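Long-range contact in putative zinc protease (Bordetella parapertussis, PDB 3IVL), which probably acts as a zinc-dependent metalloendopeptidase of the M16 family, the part crystallised here being its inactive peptidase domain: residues A26-P31 with S181-G186. Residues are numbered along the deposited sequence; the frame is centred on the assembly and turned at random.
Sequences AMYHLP and SNRTEG
The Tyr28 ring lies alongside the aliphatic stem of Arg183, both side chains running the same way: CE1 of Tyr28 is 3.8 Å from CB of Arg183, and the ring and guanidinium planes are turned 77° apart. Arg183 has CG anti to its own N (chi1 -169°), which lays its methylenes along the phenol, while the bends further out carry the guanidinium past the hydroxyl. Glu106 draws the two polar ends together, hydrogen-bonding Tyr28 OH and forming a salt bridge with Arg183 NE. Tyrosine and arginine suit this place because each joins a long nonpolar body to a polar end. Arg183 NH1 also bridges weakly to OE2 of Glu185, two residues on and on the same face of the sheet. A second set of flat groups, the Asn182 amide and the His29 ring, is turned 50° apart, with OD1 of Asn182 3.4 Å from CB of His29. Asn182 ND2 donates a nearly straight bond to a lone pair of His29 O at 2.9 Å, with that oxygen in the amide plane, and it also reaches Tyr177 O of helix 167-177. OD1 receives a weak, bent bond from His29 N; asparagine suits the place, having a donor and an acceptor to set against one residue's O and N. Past Tyr28 and Arg183 the strands pair antiparallel: Met27 N gives to Thr184 O (3.0 Å) and Thr184 N to Met27 O (2.9 Å). Within this chain, strand 183-188 is an outermost strand of the four-stranded antiparallel sheet, returning beside strand 23-29 after a largely helical excursion, in the alpha+beta manner of M16 domains. The face with Ala26 and Tyr28 lies under helix 94-105, where the small Ala26 packs on Thr102; on the other, Met27, present as selenomethionine, rests on Leu81 and Met83, beside Thr184, whose beta-branching favours an extended backbone.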
loop_
_atom_site.group_PDB
_atom_site.type_symbol
_atom_site.label_atom_id
_atom_site.label_comp_id
_atom_site.label_asym_id
_atom_site.label_seq_id
_atom_site.Cartn_x
_atom_site.Cartn_y
_atom_site.Cartn_z
ATOM N N ALA A 26 -4.077 -9.404 14.635
ATOM C CA ALA A 26 -3.743 -9.335 13.234
ATOM C C ALA A 26 -2.460 -10.095 12.838
ATOM O O ALA A 26 -1.415 -9.861 13.368
ATOM C CB ALA A 26 -3.616 -7.936 12.852
HETATM N N MSE A 27 -2.583 -10.990 11.879
HETATM C CA MSE A 27 -1.504 -11.781 11.355
HETATM C C MSE A 27 -1.215 -11.504 9.883
HETATM O O MSE A 27 -2.091 -11.464 9.065
HETATM C CB MSE A 27 -1.830 -13.246 11.492
HETATM C CG MSE A 27 -1.860 -13.742 12.865
HETATM SE SE MSE A 27 -3.576 -14.000 13.517
HETATM C CE MSE A 27 -3.247 -15.540 14.451
ATOM N N TYR A 28 0.046 -11.355 9.571
ATOM C CA TYR A 28 0.474 -11.130 8.234
ATOM C C TYR A 28 1.475 -12.173 7.817
ATOM O O TYR A 28 2.341 -12.489 8.550
ATOM C CB TYR A 28 1.109 -9.794 8.178
ATOM C CG TYR A 28 0.219 -8.698 8.611
ATOM C CD1 TYR A 28 -0.424 -7.911 7.693
ATOM C CD2 TYR A 28 0.018 -8.435 9.932
ATOM C CE1 TYR A 28 -1.241 -6.885 8.086
ATOM C CE2 TYR A 28 -0.781 -7.418 10.331
ATOM C CZ TYR A 28 -1.415 -6.641 9.401
ATOM O OH TYR A 28 -2.214 -5.650 9.794
ATOM N N HIS A 29 1.343 -12.706 6.624
ATOM C CA HIS A 29 2.315 -13.621 6.086
ATOM C C HIS A 29 3.634 -12.995 5.769
ATOM O O HIS A 29 3.714 -11.873 5.398
ATOM C CB HIS A 29 1.786 -14.362 4.901
ATOM C CG HIS A 29 0.788 -15.388 5.270
ATOM N ND1 HIS A 29 -0.443 -15.064 5.767
ATOM C CD2 HIS A 29 0.853 -16.729 5.273
ATOM C CE1 HIS A 29 -1.100 -16.160 6.051
ATOM N NE2 HIS A 29 -0.336 -17.184 5.756
ATOM N N LEU A 30 4.660 -13.795 5.950
ATOM C CA LEU A 30 6.035 -13.366 5.863
ATOM C C LEU A 30 6.736 -14.047 4.716
ATOM O O LEU A 30 6.354 -15.101 4.307
ATOM C CB LEU A 30 6.768 -13.704 7.142
ATOM C CG LEU A 30 6.332 -13.045 8.437
ATOM C CD1 LEU A 30 6.986 -13.690 9.580
ATOM C CD2 LEU A 30 6.638 -11.615 8.434
ATOM N N PRO A 31 7.798 -13.425 4.256
ATOM C CA PRO A 31 8.676 -14.002 3.269
ATOM C C PRO A 31 9.452 -15.086 3.930
ATOM O O PRO A 31 9.396 -15.228 5.119
ATOM C CB PRO A 31 9.608 -12.859 2.915
ATOM C CG PRO A 31 9.485 -11.931 3.898
ATOM C CD PRO A 31 8.274 -12.119 4.682
ATOM N N SER A 181 -4.104 -6.567 2.171
ATOM C CA SER A 181 -4.085 -7.651 1.232
ATOM C C SER A 181 -3.538 -8.883 1.906
ATOM O O SER A 181 -3.916 -9.964 1.566
ATOM C CB SER A 181 -3.241 -7.313 0.004
ATOM O OG SER A 181 -2.846 -5.964 -0.048
ATOM N N ASN A 182 -2.613 -8.684 2.827
ATOM C CA ASN A 182 -1.920 -9.736 3.572
ATOM C C ASN A 182 -2.490 -9.991 4.987
ATOM O O ASN A 182 -2.001 -10.805 5.719
ATOM C CB ASN A 182 -0.446 -9.323 3.657
ATOM C CG ASN A 182 0.520 -10.469 3.928
ATOM O OD1 ASN A 182 0.295 -11.601 3.596
ATOM N ND2 ASN A 182 1.603 -10.134 4.534
ATOM N N ARG A 183 -3.517 -9.265 5.374
ATOM C CA ARG A 183 -4.054 -9.360 6.718
ATOM C C ARG A 183 -5.004 -10.505 7.022
ATOM O O ARG A 183 -5.909 -10.775 6.292
ATOM C CB ARG A 183 -4.676 -8.054 7.096
ATOM C CG ARG A 183 -5.037 -7.944 8.513
ATOM C CD ARG A 183 -6.241 -7.067 8.736
ATOM N NE ARG A 183 -6.025 -5.716 8.287
ATOM C CZ ARG A 183 -6.989 -4.853 8.062
ATOM N NH1 ARG A 183 -8.234 -5.196 8.257
ATOM N NH2 ARG A 183 -6.702 -3.657 7.651
ATOM N N THR A 184 -4.774 -11.181 8.130
ATOM C CA THR A 184 -5.741 -12.097 8.703
ATOM C C THR A 184 -6.107 -11.609 10.079
ATOM O O THR A 184 -5.332 -11.036 10.754
ATOM C CB THR A 184 -5.267 -13.517 8.791
ATOM O OG1 THR A 184 -4.868 -13.973 7.520
ATOM C CG2 THR A 184 -6.355 -14.372 9.248
ATOM N N GLU A 185 -7.343 -11.787 10.450
ATOM C CA GLU A 185 -7.858 -11.192 11.652
ATOM C C GLU A 185 -8.315 -12.248 12.607
ATOM O O GLU A 185 -8.974 -13.160 12.238
ATOM C CB GLU A 185 -9.012 -10.265 11.341
ATOM C CG GLU A 185 -8.656 -8.891 10.891
ATOM C CD GLU A 185 -9.876 -8.034 10.661
ATOM O OE1 GLU A 185 -10.987 -8.530 10.769
ATOM O OE2 GLU A 185 -9.739 -6.856 10.387
ATOM N N GLY A 186 -7.914 -12.104 13.849
ATOM C CA GLY A 186 -8.279 -13.030 14.877
ATOM C C GLY A 186 -8.958 -12.413 16.066
ATOM O O GLY A 186 -8.547 -11.413 16.571
#